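Local coordinates for protein orotidine 5'-phosphate decarboxylase (Pyrococcus horikoshii, PDB 2CZD) that probably catalyses the decarboxylation of orotidine 5'-monophosphate to uridine 5'-monophosphate, the final step of de novo UMP synthesis, at residues B[38-41]-B[42-45]; B[68-71]-B[72-76]. All blocks are in the same frame, centred on the assembly; numbering follows the deposited sequence.

Contact 1 of 2, residues B[38-41]-B[42-45]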
loop_
_atom_site.group_PDB
_atom_site.type_symbol
_atom_site.label_atom_id
_atom_site.label_comp_id
_atom_site.label_asym_id
_atom_site.label_seq_id
_atom_site.Cartn_x
_atom_site.Cartn_y
_atom_site.Cartn_z
ATOM N N SER B 38 -10.784 -7.155 10.568
ATOM C CA SER B 38 -11.240 -8.543 10.682
ATOM C C SER B 38 -10.188 -9.628 10.487
ATOM O O SER B 38 -10.486 -10.811 10.686
ATOM C CB SER B 38 -12.375 -8.801 9.689
ATOM O OG SER B 38 -13.484 -7.956 9.963
ATOM N N GLY B 39 -8.961 -9.247 10.131
ATOM C CA GLY B 39 -7.928 -10.233 9.870
ATOM C C GLY B 39 -7.996 -10.621 8.398
ATOM O O GLY B 39 -9.067 -10.531 7.769
ATOM N N VAL B 40 -6.871 -11.041 7.827
ATOM C CA VAL B 40 -6.854 -11.438 6.427
ATOM C C VAL B 40 -7.799 -12.630 6.180
ATOM O O VAL B 40 -8.277 -12.835 5.060
ATOM C CB VAL B 40 -5.404 -11.776 5.961
ATOM C CG1 VAL B 40 -4.900 -13.033 6.658
ATOM C CG2 VAL B 40 -5.358 -11.926 4.443
ATOM N N ASP B 41 -8.093 -13.407 7.221
ATOM C CA ASP B 41 -8.998 -14.543 7.049
ATOM C C ASP B 41 -10.425 -14.143 6.660
ATOM O O ASP B 41 -11.240 -15.014 6.318
ATOM C CB ASP B 41 -9.052 -15.410 8.313
ATOM C CG ASP B 41 -7.844 -16.320 8.449
ATOM O OD1 ASP B 41 -7.433 -16.916 7.435
ATOM O OD2 ASP B 41 -7.309 -16.458 9.571
ATOM N N ILE B 42 -10.746 -12.850 6.724
ATOM C CA ILE B 42 -12.077 -12.407 6.316
ATOM C C ILE B 42 -12.199 -12.766 4.832
ATOM O O ILE B 42 -13.290 -13.013 4.311
ATOM C CB ILE B 42 -12.274 -10.857 6.511
ATOM C CG1 ILE B 42 -13.712 -10.448 6.183
ATOM C CG2 ILE B 42 -11.356 -10.061 5.582
ATOM C CD1 ILE B 42 -14.752 -11.023 7.112
ATOM N N ILE B 43 -11.068 -12.788 4.142
ATOM C CA ILE B 43 -11.099 -13.131 2.726
ATOM C C ILE B 43 -11.510 -14.598 2.535
ATOM O O ILE B 43 -12.314 -14.909 1.662
ATOM C CB ILE B 43 -9.726 -12.886 2.062
ATOM C CG1 ILE B 43 -9.457 -11.385 1.995
ATOM C CG2 ILE B 43 -9.702 -13.457 0.661
ATOM C CD1 ILE B 43 -8.024 -11.046 1.593
ATOM N N ARG B 44 -10.968 -15.494 3.356
ATOM C CA ARG B 44 -11.315 -16.904 3.219
ATOM C C ARG B 44 -12.746 -17.125 3.663
ATOM O O ARG B 44 -13.471 -17.925 3.058
ATOM C CB ARG B 44 -10.378 -17.807 4.028
ATOM C CG ARG B 44 -10.725 -19.311 3.935
ATOM C CD ARG B 44 -10.586 -19.899 2.507
ATOM N NE ARG B 44 -9.195 -19.975 2.043
ATOM C CZ ARG B 44 -8.838 -20.180 0.778
ATOM N NH1 ARG B 44 -9.765 -20.335 -0.160
ATOM N NH2 ARG B 44 -7.555 -20.219 0.442
ATOM N N ARG B 45 -13.162 -16.420 4.710
ATOM C CA ARG B 45 -14.535 -16.565 5.191
ATOM C C ARG B 45 -15.488 -16.167 4.064
ATOM O O ARG B 45 -16.461 -16.876 3.775
ATOM C CB ARG B 45 -14.786 -15.674 6.409
ATOM C CG ARG B 45 -13.939 -15.996 7.622
ATOM C CD ARG B 45 -14.112 -14.919 8.692
ATOM N NE ARG B 45 -15.520 -14.748 9.029
ATOM C CZ ARG B 45 -15.992 -13.832 9.867
ATOM N NH1 ARG B 45 -15.166 -12.981 10.467
ATOM N NH2 ARG B 45 -17.296 -13.777 10.115
#
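Between G39 and I42 the chain turns from one helix into the next, and the turn is closed by a backbone bond from I42 N to G39 O (3.0 Å). G39 is the first residue beyond helix 32-38, and its positive phi (89°) bends the backbone. One residue on, I43 N reaches V40 O at 2.9 Å, again with a spacing of three. The full helical spacing of four appears with R45 N to D41 O (2.9 Å). In the first of these bonds the donor stands 49° out of the carbonyl plane, as befits a tight turn.

I42 carries the side-chain contact. With CG1 anti to the backbone N (chi1 -175°), that branch is turned toward S38, I42 CG1 lying 4.1 Å from S38 CB. The other branch, CG2, presses on the turn itself, 3.2 Å from G39 O. At the end of the CG1 branch, I42 CD1 lies over one face of the R45 guanidinium, offset toward its rim and 3.8 Å above the plane. R45 comes back alongside I42 through a bend at its third torsion, and its CG passes 3.2 Å from D41 O. V40 and I43 make a second apolar pair, CG2 to CD1 at 4.0 Å, their side chains set at a slant to each other.

The turn joins helices 32-38 and 41-50 within the crossover from strand 27-31 to strand 53-60 of the TIM barrel. R45 forms a salt bridge with E12 on helix 11-21, while V40 and I43 pack against A77 and helix 64-76.

Contact 2 of 2, residues B[68-71]-B[72-76]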
loop_
_atom_site.group_PDB
_atom_site.type_symbol
_atom_site.label_atom_id
_atom_site.label_comp_id
_atom_site.label_asym_id
_atom_site.label_seq_id
_atom_site.Cartn_x
_atom_site.Cartn_y
_atom_site.Cartn_z
ATOM N N ARG B 68 5.634 -9.448 -3.098
ATOM C CA ARG B 68 5.475 -10.905 -3.232
ATOM C C ARG B 68 4.958 -11.543 -1.938
ATOM O O ARG B 68 4.036 -12.355 -1.966
ATOM C CB ARG B 68 6.813 -11.532 -3.613
ATOM C CG ARG B 68 6.828 -13.059 -3.607
ATOM C CD ARG B 68 8.237 -13.546 -3.931
ATOM N NE ARG B 68 8.593 -13.198 -5.306
ATOM C CZ ARG B 68 9.558 -12.343 -5.640
ATOM N NH1 ARG B 68 10.284 -11.747 -4.698
ATOM N NH2 ARG B 68 9.784 -12.068 -6.917
ATOM N N LEU B 69 5.559 -11.184 -0.809
ATOM C CA LEU B 69 5.118 -11.728 0.471
ATOM C C LEU B 69 3.661 -11.372 0.771
ATOM O O LEU B 69 2.889 -12.207 1.259
ATOM C CB LEU B 69 6.014 -11.208 1.591
ATOM C CG LEU B 69 7.448 -11.708 1.595
ATOM C CD1 LEU B 69 8.228 -10.931 2.614
ATOM C CD2 LEU B 69 7.475 -13.208 1.926
ATOM N N ILE B 70 3.284 -10.127 0.495
ATOM C CA ILE B 70 1.913 -9.722 0.742
ATOM C C ILE B 70 0.962 -10.505 -0.178
ATOM O O ILE B 70 -0.085 -10.997 0.261
ATOM C CB ILE B 70 1.735 -8.213 0.498
ATOM C CG1 ILE B 70 2.562 -7.426 1.527
ATOM C CG2 ILE B 70 0.261 -7.842 0.565
ATOM C CD1 ILE B 70 2.631 -5.934 1.192
ATOM N N ALA B 71 1.326 -10.612 -1.454
ATOM C CA ALA B 71 0.504 -11.327 -2.439
ATOM C C ALA B 71 0.337 -12.804 -2.056
ATOM O O ALA B 71 -0.757 -13.368 -2.150
ATOM C CB ALA B 71 1.151 -11.221 -3.821
ATOM N N ARG B 72 1.431 -13.421 -1.631
ATOM C CA ARG B 72 1.389 -14.820 -1.236
ATOM C C ARG B 72 0.361 -15.031 -0.133
ATOM O O ARG B 72 -0.433 -15.963 -0.210
ATOM C CB ARG B 72 2.777 -15.267 -0.764
ATOM C CG ARG B 72 2.893 -16.734 -0.394
ATOM C CD ARG B 72 4.369 -17.125 -0.368
ATOM N NE ARG B 72 4.673 -18.094 0.677
ATOM C CZ ARG B 72 4.317 -19.373 0.648
ATOM N NH1 ARG B 72 3.639 -19.858 -0.390
ATOM N NH2 ARG B 72 4.641 -20.173 1.660
ATOM N N LYS B 73 0.373 -14.171 0.886
ATOM C CA LYS B 73 -0.578 -14.281 1.995
ATOM C C LYS B 73 -2.033 -14.010 1.571
ATOM O O LYS B 73 -2.956 -14.734 1.956
ATOM C CB LYS B 73 -0.192 -13.282 3.089
ATOM C CG LYS B 73 -1.002 -13.364 4.361
ATOM C CD LYS B 73 -0.576 -14.586 5.178
ATOM C CE LYS B 73 -1.252 -14.591 6.551
ATOM N NZ LYS B 73 -0.841 -15.827 7.296
ATOM N N VAL B 74 -2.235 -12.960 0.778
ATOM C CA VAL B 74 -3.574 -12.568 0.349
ATOM C C VAL B 74 -4.183 -13.511 -0.697
ATOM O O VAL B 74 -5.353 -13.881 -0.574
ATOM C CB VAL B 74 -3.525 -11.093 -0.136
ATOM C CG1 VAL B 74 -4.859 -10.650 -0.677
ATOM C CG2 VAL B 74 -3.149 -10.205 1.043
ATOM N N PHE B 75 -3.423 -13.916 -1.714
ATOM C CA PHE B 75 -3.961 -14.889 -2.680
ATOM C C PHE B 75 -4.165 -16.182 -1.894
ATOM O O PHE B 75 -5.125 -16.926 -2.125
ATOM C CB PHE B 75 -2.977 -15.155 -3.821
ATOM C CG PHE B 75 -2.940 -14.061 -4.868
ATOM C CD1 PHE B 75 -4.104 -13.660 -5.532
ATOM C CD2 PHE B 75 -1.734 -13.485 -5.240
ATOM C CE1 PHE B 75 -4.050 -12.696 -6.561
ATOM C CE2 PHE B 75 -1.673 -12.531 -6.251
ATOM C CZ PHE B 75 -2.831 -12.134 -6.916
ATOM N N GLY B 76 -3.255 -16.429 -0.953
ATOM C CA GLY B 76 -3.330 -17.613 -0.109
ATOM C C GLY B 76 -4.610 -17.712 0.708
ATOM O O GLY B 76 -5.144 -18.805 0.938
#
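The F75 ring overlaps the A71 methyl one helical turn back, with CD2 3.9 Å from A71 CB and CE2 equally near. Its first torsion (chi1 -78°) sets CG beside the backbone N and brings the ring back along the helix. CD2 therefore also comes to 3.2 Å from A71 O, the carbonyl oxygen that accepts the F75 N-H at 2.8 Å. The aromatic carbons thus lie close to the backbone bond of their own residue.

A second i, i+4 apolar pair is I70 with V74. These two lie side by side and point the same way, with a CG2-to-CG2 separation of 4.2 Å. In V74 the CG1 branch is anti to the backbone N (chi1 176°), which leaves CG2 beside the N and 3.3 Å from I70 O. That oxygen receives the N-H of V74 at 3.0 Å. The regular spacing of four is kept by R72 N to R68 O (2.8 Å) and, somewhat longer, by K73 N to L69 O (3.2 Å). R72 and K73 touch this turn mainly through their CB atoms, and the ends of both side chains lead away from it.

Helix 64-76 links strands 53-60 and 81-85 in a beta-alpha-beta unit of the barrel. I70 and V74 pack on strand 53-60, A71 and F75 meet V96 of helix 90-97, and L69, I70 and K73 pack on Y9, W32 and L36 of the second subunit respectively. R68 forms a weak hydrogen bond with N65, a residue of the substrate site.

The contact thus illustrates how an amphipathic helix divides its labour: four i to i+4 bonds satisfy the N-H and C=O groups they join, while I70, A71, V74 and F75 pack on the strand and the neighbouring helix.

In the fold
Both contacts are partly buried, lie on the same side of the chain's centre and belong to successive crossovers of the barrel, their own centres about 13 Å apart. Contact 1 starts a helix, and its backbone bonds change spacing there; contact 2 is regular helix near its C-terminal end, and borders the dimer partner. The two meet directly, joining helices 41-50 and 64-76. The buried part is I43 CD1 against V74 CG1 at 3.9 Å. Buried V40 then meets an exposed lysine through its aliphatic chain, V40 CG1 lying 4.0 Å from K73 CE. At the surface, exposed R44 and G76 are tied by a weak hydrogen bond from R44 NH2 to G76 O.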